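Local coordinates for possible thiol-disulfide isomerase (Cytophaga hutchinsonii, PDB 3HCZ), which probably catalyses thiol-disulfide exchange through a domain of the AhpC/TSA family, a branch of the thioredoxin superfamily, at residues G21-L26 with D96-T101; P12-T17 with I105-Y110. All blocks are in the same frame, centred on the assembly; numbering follows the deposited sequence.

How the interactions relate
From the N terminus the chain soon reaches 12-17, the opening half of interaction 2, then turns back through 21-26, which opens interaction 1. Backbone hydrogen bonds pair Leu14 with Leu26 and Met16 with Arg24, so the two loops run antiparallel ahead of strand 33-39. The chain then builds strands 33-39, 65-71 and 92-95 and helices 49-60 and 77-86 of the thioredoxin-like domain. At 96-101, just after edge strand 92-95, interaction 1 closes the inner loop; at 105-110, from helix 103-107 onward, interaction 2 closes the outer one. The contacts thus nest, their centres about 10 Å apart, and Ser97 with Thr17 bridges them through their hydroxyls.

Interaction 1 (G21-L26 with D96-T101)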
loop_
_atom_site.group_PDB
_atom_site.type_symbol
_atom_site.label_atom_id
_atom_site.label_comp_id
_atom_site.label_asym_id
_atom_site.label_seq_id
_atom_site.Cartn_x
_atom_site.Cartn_y
_atom_site.Cartn_z
ATOM N N GLY A 21 7.053 14.410 -6.471
ATOM C CA GLY A 21 5.864 15.049 -7.031
ATOM C C GLY A 21 5.468 14.551 -8.393
ATOM O O GLY A 21 4.575 15.136 -9.043
ATOM N N THR A 22 6.074 13.434 -8.826
ATOM C CA THR A 22 5.795 12.924 -10.144
ATOM C C THR A 22 4.737 11.820 -10.098
ATOM O O THR A 22 4.778 10.949 -9.201
ATOM C CB THR A 22 7.079 12.360 -10.767
ATOM O OG1 THR A 22 8.071 13.383 -10.721
ATOM C CG2 THR A 22 6.831 11.995 -12.188
ATOM N N TYR A 23 3.799 11.835 -11.051
ATOM C CA TYR A 23 2.718 10.833 -11.050
ATOM C C TYR A 23 3.265 9.417 -11.091
ATOM O O TYR A 23 4.155 9.128 -11.909
ATOM C CB TYR A 23 1.770 11.005 -12.242
ATOM C CG TYR A 23 0.751 12.098 -12.069
ATOM C CD1 TYR A 23 -0.186 12.052 -11.002
ATOM C CD2 TYR A 23 0.691 13.182 -12.974
ATOM C CE1 TYR A 23 -1.157 13.061 -10.846
ATOM C CE2 TYR A 23 -0.279 14.195 -12.827
ATOM C CZ TYR A 23 -1.194 14.118 -11.764
ATOM O OH TYR A 23 -2.142 15.096 -11.638
ATOM N N ARG A 24 2.745 8.562 -10.206
ATOM C CA ARG A 24 2.951 7.117 -10.277
ATOM C C ARG A 24 1.610 6.447 -10.049
ATOM O O ARG A 24 1.236 6.158 -8.904
ATOM C CB ARG A 24 3.994 6.657 -9.240
ATOM C CG ARG A 24 5.423 7.221 -9.431
ATOM C CD ARG A 24 6.135 6.767 -10.758
ATOM N NE ARG A 24 5.861 5.344 -11.059
ATOM C CZ ARG A 24 6.425 4.301 -10.439
ATOM N NH1 ARG A 24 6.054 3.084 -10.773
ATOM N NH2 ARG A 24 7.355 4.445 -9.496
ATOM N N TYR A 25 0.841 6.262 -11.119
ATOM C CA TYR A 25 -0.492 5.658 -10.965
ATOM C C TYR A 25 -0.415 4.230 -10.475
ATOM O O TYR A 25 0.466 3.452 -10.901
ATOM C CB TYR A 25 -1.322 5.626 -12.265
ATOM C CG TYR A 25 -1.528 6.936 -13.007
ATOM C CD1 TYR A 25 -1.237 8.203 -12.407
ATOM C CD2 TYR A 25 -2.044 6.905 -14.311
ATOM C CE1 TYR A 25 -1.431 9.429 -13.151
ATOM C CE2 TYR A 25 -2.266 8.088 -15.042
ATOM C CZ TYR A 25 -1.949 9.333 -14.447
ATOM O OH TYR A 25 -2.177 10.442 -15.183
ATOM N N LEU A 26 -1.364 3.870 -9.610
ATOM C CA LEU A 26 -1.413 2.495 -9.098
ATOM C C LEU A 26 -1.422 1.456 -10.223
ATOM O O LEU A 26 -0.663 0.449 -10.181
ATOM C CB LEU A 26 -2.624 2.304 -8.157
ATOM C CG LEU A 26 -2.849 0.847 -7.728
ATOM C CD1 LEU A 26 -1.667 0.366 -6.859
ATOM C CD2 LEU A 26 -4.195 0.747 -6.951
ATOM N N ASP A 96 -1.171 12.118 -2.219
ATOM C CA ASP A 96 -2.126 12.741 -3.140
ATOM C C ASP A 96 -1.915 14.230 -3.374
ATOM O O ASP A 96 -2.818 15.052 -3.160
ATOM C CB ASP A 96 -3.550 12.393 -2.670
ATOM C CG ASP A 96 -4.616 12.751 -3.710
ATOM O OD1 ASP A 96 -4.368 12.618 -4.941
ATOM O OD2 ASP A 96 -5.687 13.212 -3.304
ATOM N N SER A 97 -0.731 14.584 -3.881
ATOM C CA SER A 97 -0.333 15.973 -3.967
ATOM C C SER A 97 -1.123 16.710 -5.048
ATOM O O SER A 97 -1.180 17.942 -5.044
ATOM C CB SER A 97 1.185 16.125 -4.260
ATOM O OG SER A 97 1.509 15.817 -5.601
ATOM N N LYS A 98 -1.699 15.969 -5.990
ATOM C CA LYS A 98 -2.503 16.626 -7.024
ATOM C C LYS A 98 -4.001 16.455 -6.825
ATOM O O LYS A 98 -4.788 16.694 -7.765
ATOM C CB LYS A 98 -2.092 16.123 -8.392
ATOM C CG LYS A 98 -0.664 16.435 -8.710
ATOM C CD LYS A 98 -0.575 17.695 -9.488
ATOM C CE LYS A 98 0.867 17.906 -9.926
ATOM N NZ LYS A 98 0.951 18.455 -11.292
ATOM N N ASN A 99 -4.393 16.059 -5.618
ATOM C CA ASN A 99 -5.788 16.060 -5.221
ATOM C C ASN A 99 -6.737 15.260 -6.119
ATOM O O ASN A 99 -7.699 15.823 -6.689
ATOM C CB ASN A 99 -6.277 17.508 -5.183
ATOM C CG ASN A 99 -5.413 18.338 -4.335
ATOM O OD1 ASN A 99 -4.564 19.092 -4.846
ATOM N ND2 ASN A 99 -5.533 18.149 -3.019
ATOM N N HIS A 100 -6.468 13.970 -6.264
ATOM C CA HIS A 100 -7.319 13.133 -7.087
ATOM C C HIS A 100 -7.995 12.072 -6.250
ATOM O O HIS A 100 -8.756 11.271 -6.776
ATOM C CB HIS A 100 -6.505 12.485 -8.198
ATOM C CG HIS A 100 -5.915 13.473 -9.152
ATOM N ND1 HIS A 100 -6.670 14.437 -9.784
ATOM C CD2 HIS A 100 -4.639 13.679 -9.544
ATOM C CE1 HIS A 100 -5.885 15.189 -10.540
ATOM N NE2 HIS A 100 -4.645 14.735 -10.426
ATOM N N THR A 101 -7.701 12.037 -4.958
ATOM C CA THR A 101 -8.149 10.886 -4.188
ATOM C C THR A 101 -8.958 11.266 -2.992
ATOM O O THR A 101 -8.552 12.047 -2.124
ATOM C CB THR A 101 -6.993 9.987 -3.683
ATOM O OG1 THR A 101 -5.976 9.834 -4.699
ATOM C CG2 THR A 101 -7.549 8.647 -3.195
#
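Tyr23 points its phenol end at the type I beta turn Asp96 to Asn99, which leaves edge strand 92-95 of the thioredoxin-like fold, meeting Lys98 in the turn and His100 just after it at the protein surface. The one hydrogen bond between the segments joins Tyr23 OH and His100 NE2 at 2.8 Å; either may be the donor. Each partner lies near the plane of the other's ring, at its edge. The rings therefore meet rim to rim, 5.8 Å between centroids and planes at 31°, without stacking. With CG anti to its own carbonyl carbon (chi1 -80°), Tyr23 swings its ring toward the turn. The lysine stem adds van der Waals contact: Lys98 CB lies 3.4 Å from Tyr23 OH, and its CG approaches the ring obliquely. Replacing Tyr23 with alanine would probably leave His100 NE2 without this partner and the Lys98 stem uncovered on that side. Polar bonds within 96-101 hold the turn: Asn99 N bonds Asp96 O, and the Asp96 carboxylate, also in a salt bridge with Arg74, receives two backbone N-H groups. Thr101 N meets OD2 from above the carboxylate plane, while His100 N reaches Asp96 OD1 on its syn lone pair, 2.8 Å away and nearly straight at 171°.

Interaction 2 (P12-T17 with I105-Y110); sequences PNLYMT and ITYDIY. With SO4 (sulfate ion), chain B.
Pro12 lays its ring against Thr106 and Tyr107, at the end of the short helix 103-107. Its CB presses on Thr106 CG2 at 3.5 Å, closer than carbons normally pack. CG, the next atom, stands over one face of the Tyr107 ring. CD closes the pyrrolidine against the phenol end, 3.7 Å from Tyr107 CZ. Thr106 CG2, anti to the backbone N, is the branch turned to the proline, while OG1 makes a weak hydrogen bond to Asp102 O. The phenol itself is anchored by the same proline: Tyr107 OH donates to Pro12 O over a short 2.6 Å, in the carbonyl plane and on a lone pair, bent to 134° at the carbonyl oxygen. This bond satisfies the hydroxyl of a buried tyrosine and limits how far its ring can shift. Leu14 adds CD2, which approaches Tyr107 CE1 obliquely to 3.7 Å. Beside the contact, Asn13 N donates to O1 of a sulfate at 3.2 Å and more weakly to its O2; the ion probably comes from the crystallisation liquor. Farther in, Tyr107 and Leu14 both pack on Leu36 and Phe38 of strand 33-39, and Leu14 also on Tyr68 of strand 65-71, so that the N-terminal loop is held between helix 103-107 and the central sheet.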
loop_
_atom_site.group_PDB
_atom_site.type_symbol
_atom_site.label_atom_id
_atom_site.label_comp_id
_atom_site.label_asym_id
_atom_site.label_seq_id
_atom_site.Cartn_x
_atom_site.Cartn_y
_atom_site.Cartn_z
ATOM N N PRO A 12 -9.748 0.323 -6.850
ATOM C CA PRO A 12 -9.831 1.614 -7.561
ATOM C C PRO A 12 -8.444 2.176 -7.893
ATOM O O PRO A 12 -7.531 2.114 -7.048
ATOM C CB PRO A 12 -10.507 2.531 -6.539
ATOM C CG PRO A 12 -11.393 1.583 -5.710
ATOM C CD PRO A 12 -10.633 0.275 -5.661
ATOM N N ASN A 13 -8.286 2.753 -9.081
ATOM C CA ASN A 13 -6.971 3.315 -9.460
ATOM C C ASN A 13 -6.694 4.517 -8.537
ATOM O O ASN A 13 -7.613 5.126 -7.987
ATOM C CB ASN A 13 -6.950 3.728 -10.953
ATOM C CG ASN A 13 -5.532 3.898 -11.529
ATOM O OD1 ASN A 13 -4.501 3.726 -10.845
ATOM N ND2 ASN A 13 -5.477 4.245 -12.813
ATOM N N LEU A 14 -5.415 4.819 -8.350
ATOM C CA LEU A 14 -4.963 5.974 -7.540
ATOM C C LEU A 14 -4.011 6.788 -8.415
ATOM O O LEU A 14 -3.076 6.244 -9.004
ATOM C CB LEU A 14 -4.227 5.495 -6.283
ATOM C CG LEU A 14 -5.177 4.797 -5.291
ATOM C CD1 LEU A 14 -4.357 4.019 -4.249
ATOM C CD2 LEU A 14 -5.957 5.862 -4.578
ATOM N N TYR A 15 -4.256 8.090 -8.492
ATOM C CA TYR A 15 -3.463 8.970 -9.358
ATOM C C TYR A 15 -2.545 9.800 -8.473
ATOM O O TYR A 15 -2.539 11.042 -8.531
ATOM C CB TYR A 15 -4.409 9.853 -10.203
ATOM C CG TYR A 15 -5.333 9.080 -11.112
ATOM C CD1 TYR A 15 -4.957 8.780 -12.423
ATOM C CD2 TYR A 15 -6.589 8.657 -10.678
ATOM C CE1 TYR A 15 -5.799 8.058 -13.288
ATOM C CE2 TYR A 15 -7.437 7.909 -11.526
ATOM C CZ TYR A 15 -7.045 7.641 -12.827
ATOM O OH TYR A 15 -7.881 6.956 -13.675
HETATM N N MSE A 16 -1.742 9.111 -7.659
HETATM C CA MSE A 16 -0.923 9.782 -6.643
HETATM C C MSE A 16 0.489 10.042 -7.166
HETATM O O MSE A 16 0.844 9.606 -8.280
HETATM C CB MSE A 16 -0.944 8.987 -5.318
HETATM C CG MSE A 16 -2.385 8.907 -4.775
HETATM SE SE MSE A 16 -2.569 7.705 -3.255
HETATM C CE MSE A 16 -1.523 8.760 -1.934
ATOM N N THR A 17 1.268 10.781 -6.384
ATOM C CA THR A 17 2.564 11.238 -6.861
ATOM C C THR A 17 3.663 10.777 -5.913
ATOM O O THR A 17 3.441 10.680 -4.704
ATOM C CB THR A 17 2.619 12.772 -7.000
ATOM O OG1 THR A 17 2.203 13.388 -5.773
ATOM C CG2 THR A 17 1.672 13.252 -8.118
ATOM N N ILE A 105 -14.394 8.343 0.563
ATOM C CA ILE A 105 -15.353 7.809 -0.412
ATOM C C ILE A 105 -14.769 6.578 -1.118
ATOM O O ILE A 105 -15.376 5.512 -1.115
ATOM C CB ILE A 105 -15.854 8.854 -1.464
ATOM C CG1 ILE A 105 -16.675 9.955 -0.780
ATOM C CG2 ILE A 105 -16.608 8.147 -2.675
ATOM C CD1 ILE A 105 -17.141 11.082 -1.716
ATOM N N THR A 106 -13.590 6.721 -1.714
ATOM C CA THR A 106 -13.069 5.669 -2.578
ATOM C C THR A 106 -12.578 4.399 -1.836
ATOM O O THR A 106 -12.824 3.279 -2.290
ATOM C CB THR A 106 -12.015 6.251 -3.567
ATOM O OG1 THR A 106 -12.591 7.388 -4.241
ATOM C CG2 THR A 106 -11.633 5.227 -4.614
ATOM N N TYR A 107 -11.896 4.563 -0.709
ATOM C CA TYR A 107 -11.230 3.438 -0.026
ATOM C C TYR A 107 -11.686 3.206 1.407
ATOM O O TYR A 107 -11.199 2.278 2.074
ATOM C CB TYR A 107 -9.686 3.579 -0.096
ATOM C CG TYR A 107 -9.065 2.929 -1.315
ATOM C CD1 TYR A 107 -8.769 3.684 -2.470
ATOM C CD2 TYR A 107 -8.791 1.543 -1.327
ATOM C CE1 TYR A 107 -8.211 3.058 -3.614
ATOM C CE2 TYR A 107 -8.233 0.927 -2.460
ATOM C CZ TYR A 107 -7.920 1.708 -3.580
ATOM O OH TYR A 107 -7.366 1.111 -4.682
ATOM N N ASP A 108 -12.631 4.019 1.880
ATOM C CA ASP A 108 -13.121 3.918 3.266
ATOM C C ASP A 108 -12.023 3.943 4.326
ATOM O O ASP A 108 -12.042 3.147 5.276
ATOM C CB ASP A 108 -14.017 2.691 3.418
ATOM C CG ASP A 108 -15.294 2.834 2.624
ATOM O OD1 ASP A 108 -16.104 3.721 2.985
ATOM O OD2 ASP A 108 -15.483 2.106 1.616
ATOM N N ILE A 109 -11.076 4.873 4.166
ATOM C CA ILE A 109 -9.980 5.029 5.126
ATOM C C ILE A 109 -10.400 5.902 6.318
ATOM O O ILE A 109 -10.591 7.114 6.162
ATOM C CB ILE A 109 -8.698 5.627 4.459
ATOM C CG1 ILE A 109 -8.311 4.835 3.199
ATOM C CG2 ILE A 109 -7.547 5.644 5.459
ATOM C CD1 ILE A 109 -7.918 3.355 3.472
ATOM N N TYR A 110 -10.566 5.282 7.487
ATOM C CA TYR A 110 -10.743 6.028 8.755
ATOM C C TYR A 110 -9.517 5.857 9.645
ATOM O O TYR A 110 -8.518 6.562 9.459
ATOM C CB TYR A 110 -12.030 5.628 9.441
ATOM C CG TYR A 110 -13.181 6.056 8.600
ATOM C CD1 TYR A 110 -13.697 7.355 8.709
ATOM C CD2 TYR A 110 -13.724 5.196 7.641
ATOM C CE1 TYR A 110 -14.760 7.774 7.914
ATOM C CE2 TYR A 110 -14.768 5.603 6.825
ATOM C CZ TYR A 110 -15.290 6.891 6.977
ATOM O OH TYR A 110 -16.336 7.296 6.191
HETATM S S SO4 B . -11.175 3.045 -11.669
HETATM O O1 SO4 B . -11.133 2.153 -10.517
HETATM O O2 SO4 B . -9.963 3.839 -11.731
HETATM O O3 SO4 B . -11.211 2.334 -12.956
HETATM O O4 SO4 B . -12.370 3.882 -11.489
#